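Matching sites in multicopper oxidase type 1 from Nitrosomonas europaea, a protein that binds copper in a two-domain multicopper blue protein and probably acts as a laccase-like oxidoreductase (PDB 3G5W (chain A, 1.90 Å), residues D43-V48 and T87-F92), and in its relative multicopper oxidase from Uncultured bacterium (PDB 4E9Y (chain B, 1.50 Å), residues D44-V49 and S88-F93). Structure 2 is superposed on structure 1 by the backbone atoms of these residues (RMSD 0.29 Å); each is numbered along its deposited sequence.

Structure 1 (3G5W).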
loop_
_atom_site.group_PDB
_atom_site.type_symbol
_atom_site.label_atom_id
_atom_site.label_comp_id
_atom_site.label_asym_id
_atom_site.label_seq_id
_atom_site.Cartn_x
_atom_site.Cartn_y
_atom_site.Cartn_z
ATOM N N ASP A 43 17.329 -30.481 4.876
ATOM C CA ASP A 43 16.587 -30.782 6.090
ATOM C C ASP A 43 17.197 -29.996 7.231
ATOM O O ASP A 43 18.323 -30.273 7.682
ATOM C CB ASP A 43 16.590 -32.286 6.375
ATOM C CG ASP A 43 15.820 -33.077 5.328
ATOM O OD1 ASP A 43 14.822 -32.555 4.772
ATOM O OD2 ASP A 43 16.213 -34.233 5.056
ATOM N N VAL A 44 16.449 -28.991 7.675
ATOM C CA VAL A 44 16.933 -28.016 8.642
ATOM C C VAL A 44 16.427 -28.362 10.035
ATOM O O VAL A 44 15.260 -28.699 10.212
ATOM C CB VAL A 44 16.511 -26.579 8.245
ATOM C CG1 VAL A 44 17.025 -25.551 9.243
ATOM C CG2 VAL A 44 17.021 -26.244 6.838
ATOM N N THR A 45 17.335 -28.300 11.007
ATOM C CA THR A 45 17.002 -28.422 12.425
ATOM C C THR A 45 17.516 -27.180 13.155
ATOM O O THR A 45 18.696 -26.826 13.046
ATOM C CB THR A 45 17.637 -29.695 13.049
ATOM O OG1 THR A 45 17.123 -30.859 12.396
ATOM C CG2 THR A 45 17.333 -29.788 14.536
ATOM N N VAL A 46 16.635 -26.511 13.894
ATOM C CA VAL A 46 17.049 -25.334 14.657
ATOM C C VAL A 46 16.671 -25.487 16.125
ATOM O O VAL A 46 15.489 -25.601 16.455
ATOM C CB VAL A 46 16.459 -24.012 14.098
ATOM C CG1 VAL A 46 17.080 -22.813 14.813
ATOM C CG2 VAL A 46 16.688 -23.903 12.591
ATOM N N ASN A 47 17.684 -25.503 16.987
ATOM C CA ASN A 47 17.481 -25.556 18.434
ATOM C C ASN A 47 17.462 -24.142 18.990
ATOM O O ASN A 47 18.447 -23.408 18.881
ATOM C CB ASN A 47 18.568 -26.408 19.110
ATOM C CG ASN A 47 18.709 -27.778 18.476
ATOM O OD1 ASN A 47 17.779 -28.581 18.492
ATOM N ND2 ASN A 47 19.871 -28.040 17.892
ATOM N N VAL A 48 16.323 -23.757 19.559
ATOM C CA VAL A 48 16.104 -22.391 20.038
ATOM C C VAL A 48 15.989 -22.323 21.566
ATOM O O VAL A 48 15.033 -22.844 22.138
ATOM C CB VAL A 48 14.841 -21.769 19.374
ATOM C CG1 VAL A 48 14.650 -20.319 19.815
ATOM C CG2 VAL A 48 14.954 -21.851 17.865
ATOM N N THR A 87 14.331 -24.890 25.809
ATOM C CA THR A 87 14.827 -25.064 24.443
ATOM C C THR A 87 13.791 -25.824 23.613
ATOM O O THR A 87 13.285 -26.876 24.036
ATOM C CB THR A 87 16.192 -25.812 24.427
ATOM O OG1 THR A 87 17.142 -25.089 25.215
ATOM C CG2 THR A 87 16.742 -25.959 23.002
ATOM N N PHE A 88 13.470 -25.280 22.441
ATOM C CA PHE A 88 12.510 -25.889 21.528
ATOM C C PHE A 88 13.208 -26.139 20.195
ATOM O O PHE A 88 13.980 -25.310 19.727
ATOM C CB PHE A 88 11.305 -24.953 21.359
ATOM C CG PHE A 88 10.150 -25.549 20.598
ATOM C CD1 PHE A 88 10.107 -25.490 19.207
ATOM C CD2 PHE A 88 9.073 -26.126 21.277
ATOM C CE1 PHE A 88 9.033 -26.028 18.496
ATOM C CE2 PHE A 88 7.990 -26.664 20.579
ATOM C CZ PHE A 88 7.967 -26.615 19.180
ATOM N N THR A 89 12.939 -27.287 19.588
ATOM C CA THR A 89 13.583 -27.650 18.337
ATOM C C THR A 89 12.614 -27.617 17.153
ATOM O O THR A 89 11.574 -28.283 17.167
ATOM C CB THR A 89 14.267 -29.027 18.453
ATOM O OG1 THR A 89 15.332 -28.940 19.416
ATOM C CG2 THR A 89 14.833 -29.474 17.114
ATOM N N TYR A 90 12.975 -26.839 16.134
ATOM C CA TYR A 90 12.231 -26.794 14.872
ATOM C C TYR A 90 12.890 -27.686 13.830
ATOM O O TYR A 90 14.116 -27.671 13.686
ATOM C CB TYR A 90 12.149 -25.352 14.354
ATOM C CG TYR A 90 11.396 -24.431 15.289
ATOM C CD1 TYR A 90 10.008 -24.299 15.196
ATOM C CD2 TYR A 90 12.063 -23.700 16.260
ATOM C CE1 TYR A 90 9.311 -23.456 16.047
ATOM C CE2 TYR A 90 11.366 -22.857 17.131
ATOM C CZ TYR A 90 9.994 -22.743 17.011
ATOM O OH TYR A 90 9.300 -21.927 17.866
ATOM N N LYS A 91 12.071 -28.465 13.122
ATOM C CA LYS A 91 12.535 -29.359 12.062
ATOM C C LYS A 91 11.677 -29.192 10.818
ATOM O O LYS A 91 10.472 -29.444 10.845
ATOM C CB LYS A 91 12.512 -30.822 12.522
ATOM C CG LYS A 91 13.699 -31.208 13.383
ATOM C CD LYS A 91 13.638 -32.672 13.793
ATOM C CE LYS A 91 14.855 -33.055 14.625
ATOM N NZ LYS A 91 16.045 -33.376 13.774
ATOM N N PHE A 92 12.299 -28.757 9.728
ATOM C CA PHE A 92 11.565 -28.533 8.492
ATOM C C PHE A 92 12.462 -28.727 7.272
ATOM O O PHE A 92 13.690 -28.614 7.368
ATOM C CB PHE A 92 10.893 -27.141 8.494
ATOM C CG PHE A 92 11.848 -25.994 8.718
ATOM C CD1 PHE A 92 12.453 -25.357 7.641
ATOM C CD2 PHE A 92 12.131 -25.548 10.005
ATOM C CE1 PHE A 92 13.337 -24.294 7.835
ATOM C CE2 PHE A 92 13.018 -24.488 10.218
ATOM C CZ PHE A 92 13.623 -23.860 9.130
#

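Structure 2 (4E9Y).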
loop_
_atom_site.group_PDB
_atom_site.type_symbol
_atom_site.label_atom_id
_atom_site.label_comp_id
_atom_site.label_asym_id
_atom_site.label_seq_id
_atom_site.Cartn_x
_atom_site.Cartn_y
_atom_site.Cartn_z
ATOM N N ASP B 44 17.343 -30.549 4.736
ATOM C CA ASP B 44 16.643 -30.734 5.993
ATOM C C ASP B 44 17.228 -29.825 7.066
ATOM O O ASP B 44 18.397 -29.983 7.413
ATOM C CB ASP B 44 16.750 -32.198 6.451
ATOM C CG ASP B 44 16.209 -33.126 5.368
ATOM O OD1 ASP B 44 15.051 -32.923 4.934
ATOM O OD2 ASP B 44 16.954 -34.035 4.947
ATOM N N VAL B 45 16.420 -28.914 7.594
ATOM C CA VAL B 45 16.876 -27.914 8.549
ATOM C C VAL B 45 16.456 -28.256 9.958
ATOM O O VAL B 45 15.321 -28.656 10.194
ATOM C CB VAL B 45 16.312 -26.525 8.183
ATOM C CG1 VAL B 45 16.779 -25.469 9.169
ATOM C CG2 VAL B 45 16.735 -26.171 6.766
ATOM N N ILE B 46 17.399 -28.080 10.878
ATOM C CA ILE B 46 17.068 -28.308 12.292
ATOM C C ILE B 46 17.515 -27.089 13.064
ATOM O O ILE B 46 18.682 -26.709 12.908
ATOM C CB ILE B 46 17.764 -29.594 12.797
ATOM C CG1 ILE B 46 17.348 -30.845 12.004
ATOM C CG2 ILE B 46 17.578 -29.758 14.290
ATOM C CD1 ILE B 46 18.447 -31.899 12.024
ATOM N N VAL B 47 16.623 -26.476 13.821
ATOM C CA VAL B 47 17.013 -25.298 14.575
ATOM C C VAL B 47 16.658 -25.521 16.051
ATOM O O VAL B 47 15.488 -25.720 16.400
ATOM C CB VAL B 47 16.366 -23.997 14.058
ATOM C CG1 VAL B 47 16.902 -22.798 14.835
ATOM C CG2 VAL B 47 16.624 -23.790 12.572
ATOM N N ASN B 48 17.681 -25.524 16.903
ATOM C CA ASN B 48 17.547 -25.682 18.344
ATOM C C ASN B 48 17.551 -24.290 18.964
ATOM O O ASN B 48 18.576 -23.604 18.901
ATOM C CB ASN B 48 18.682 -26.505 18.962
ATOM C CG ASN B 48 18.907 -27.815 18.236
ATOM O OD1 ASN B 48 18.001 -28.640 18.149
ATOM N ND2 ASN B 48 20.094 -28.023 17.673
ATOM N N VAL B 49 16.438 -23.885 19.554
ATOM C CA VAL B 49 16.274 -22.544 20.081
ATOM C C VAL B 49 16.258 -22.520 21.604
ATOM O O VAL B 49 15.433 -23.228 22.216
ATOM C CB VAL B 49 14.927 -21.955 19.587
ATOM C CG1 VAL B 49 14.753 -20.538 20.089
ATOM C CG2 VAL B 49 14.854 -22.054 18.070
ATOM N N SER B 88 14.015 -24.439 26.018
ATOM C CA SER B 88 14.464 -24.723 24.669
ATOM C C SER B 88 13.402 -25.446 23.853
ATOM O O SER B 88 12.473 -26.011 24.420
ATOM C CB SER B 88 15.752 -25.559 24.709
ATOM O OG SER B 88 16.709 -24.748 25.396
ATOM N N TYR B 89 13.579 -25.402 22.536
ATOM C CA TYR B 89 12.654 -26.031 21.598
ATOM C C TYR B 89 13.340 -26.265 20.267
ATOM O O TYR B 89 14.181 -25.469 19.833
ATOM C CB TYR B 89 11.402 -25.172 21.429
ATOM C CG TYR B 89 10.243 -25.773 20.677
ATOM C CD1 TYR B 89 9.240 -26.467 21.347
ATOM C CD2 TYR B 89 10.119 -25.656 19.303
ATOM C CE1 TYR B 89 8.183 -27.010 20.645
ATOM C CE2 TYR B 89 9.068 -26.189 18.580
ATOM C CZ TYR B 89 8.085 -26.878 19.273
ATOM O OH TYR B 89 7.020 -27.429 18.601
ATOM N N THR B 90 12.985 -27.370 19.622
ATOM C CA THR B 90 13.632 -27.690 18.352
ATOM C C THR B 90 12.613 -27.736 17.216
ATOM O O THR B 90 11.599 -28.432 17.253
ATOM C CB THR B 90 14.403 -29.022 18.417
ATOM O OG1 THR B 90 15.500 -28.884 19.336
ATOM C CG2 THR B 90 14.954 -29.358 17.038
ATOM N N TYR B 91 12.940 -26.941 16.195
ATOM C CA TYR B 91 12.205 -26.902 14.943
ATOM C C TYR B 91 12.864 -27.790 13.897
ATOM O O TYR B 91 14.091 -27.739 13.797
ATOM C CB TYR B 91 12.132 -25.464 14.382
ATOM C CG TYR B 91 11.309 -24.608 15.332
ATOM C CD1 TYR B 91 9.914 -24.605 15.264
ATOM C CD2 TYR B 91 11.899 -23.820 16.318
ATOM C CE1 TYR B 91 9.191 -23.820 16.150
ATOM C CE2 TYR B 91 11.185 -23.033 17.200
ATOM C CZ TYR B 91 9.793 -23.045 17.111
ATOM O OH TYR B 91 9.064 -22.277 17.968
ATOM N N LYS B 92 12.074 -28.553 13.149
ATOM C CA LYS B 92 12.579 -29.326 12.028
ATOM C C LYS B 92 11.668 -29.187 10.808
ATOM O O LYS B 92 10.462 -29.418 10.914
ATOM C CB LYS B 92 12.696 -30.818 12.365
ATOM C CG LYS B 92 13.451 -31.055 13.658
ATOM C CD LYS B 92 13.779 -32.545 13.832
ATOM C CE LYS B 92 14.807 -32.677 14.962
ATOM N NZ LYS B 92 15.279 -34.069 15.165
ATOM N N PHE B 93 12.281 -28.806 9.690
ATOM C CA PHE B 93 11.518 -28.702 8.447
ATOM C C PHE B 93 12.389 -28.941 7.238
ATOM O O PHE B 93 13.617 -28.744 7.271
ATOM C CB PHE B 93 10.825 -27.339 8.375
ATOM C CG PHE B 93 11.769 -26.139 8.400
ATOM C CD1 PHE B 93 12.320 -25.626 7.240
ATOM C CD2 PHE B 93 12.063 -25.556 9.624
ATOM C CE1 PHE B 93 13.167 -24.533 7.324
ATOM C CE2 PHE B 93 12.915 -24.474 9.701
ATOM C CZ PHE B 93 13.470 -23.956 8.542
#

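Structure 1 (3G5W)
Two antiparallel strands of the cupredoxin-like first domain, 43-48 and 87-92, pair in a sheet in which strand 2-15 flanks 43-48 on its other side. On the face bearing Asn47, Thr89 and Lys91, Thr45 OG1, set beside the backbone N (chi1 -62°), accepts a hydrogen bond from Lys91 NZ at 3.1 Å, the lysine chain bending at its last torsion. CG2 of Thr45 rests 3.6 Å from Thr89 CG2 and 4.1 Å from Lys91 CE. Thr89 OG1 donates to a lone pair of Asn47 OD1 at 2.6 Å, while Asn47 ND2 bonds Glu4 and Asp6. At the strand end, Thr87 CB is 3.9 Å from Val48 O, and its OG1 bonds Thr49. The other face is largely apolar: Val44 CB sits over the Phe92 ring, 4.2 Å from its centroid, and Val48 CG2 meets the edge of Tyr90 at CD2 (3.8 Å). Phe88 CD1 stands over one face of the Tyr90 ring, whose OH bonds Gln79 and Ile58 N.

Structure 2 (4E9Y)
Antiparallel beta pairing joins strands 44-49 and 88-93. On the face bearing Asn48, Thr90 and Lys92, the side chain of Ile46 offers only carbon. CG1 lies beside the backbone N (chi1 -59°) and continues to CD1, whereas CG2 of Ile46 rests 3.8 Å from Thr90 CG2 and 4.1 Å from Lys92 CE; the side chain also touches Glu3 and Glu5 on strand 3-18. The lysine chain is extended beyond CG. Thr90 OG1 donates to a lone pair of Asn48 OD1 at 2.8 Å, while Asn48 ND2 bonds Glu5 and Asp7. At the strand end, Ser88 CB is 3.4 Å from Val49 O, and its OG bonds Thr50. The other face is largely apolar: Val45 CB sits over the Phe93 ring, 4.0 Å from its centroid, and Val49 CG2 meets the edge of Tyr91 at CD2 (3.9 Å). Tyr89 CD2 stands over one face of the Tyr91 ring, whose OH bonds Gln80 and Ile59 N. The Tyr89 hydroxyl reaches Arg71 O in a weak hydrogen bond.

Comparison
The CA atoms that can be compared coincide within the error, and the differences lie in side chains. Where Thr45(A) has a hydroxyl, Ile46(B) has a carbon: OG1 of Thr45(A) and CG1 of Ile46(B) are 0.5 Å apart after superposition. The CG2 methyls nearly coincide and keep their touch on the neighbouring threonine, CG2 to CG2, at 3.6 Å from Thr45(A) to Thr89(A) and 3.8 Å from Ile46(B) to Thr90(B). CD1 of Ile46(B) is added beyond the threonine's outline. The hydrogen bond from Lys91(A) NZ to Thr45(A) OG1, 3.1 Å long, is lost because isoleucine has no polar atom there, while CG2 of Thr45(A) and of Ile46(B) keeps its contact with CE of Lys91(A) and Lys92(B); the exposed ammonium of Lys92(B) also stands elsewhere. The adjoining bond from threonine to asparagine is kept, Thr89(A) to Asn47(A) and Thr90(B) to Asn48(B).

At the strand end, Thr87(A) gives way to Ser88(B). The hydroxyl oxygens OG1 of Thr87(A) and OG of Ser88(B) lie near each other, 0.6 Å apart. The methyl CG2 of Thr87(A) has no counterpart in Ser88(B), while CB still meets the facing valine carbonyl, Thr87(A) CB to Val48(A) O at 3.9 Å and Ser88(B) CB to Val49(B) O at 3.4 Å.

Phe88(A) and Tyr89(B) set their rings in nearly the same place, the CZ atoms 0.3 Å apart, and Tyr90(A) and Tyr91(B), which these rings touch, keep their place. The exchange adds a hydroxyl on CZ of Tyr89(B) with little shift of the ring.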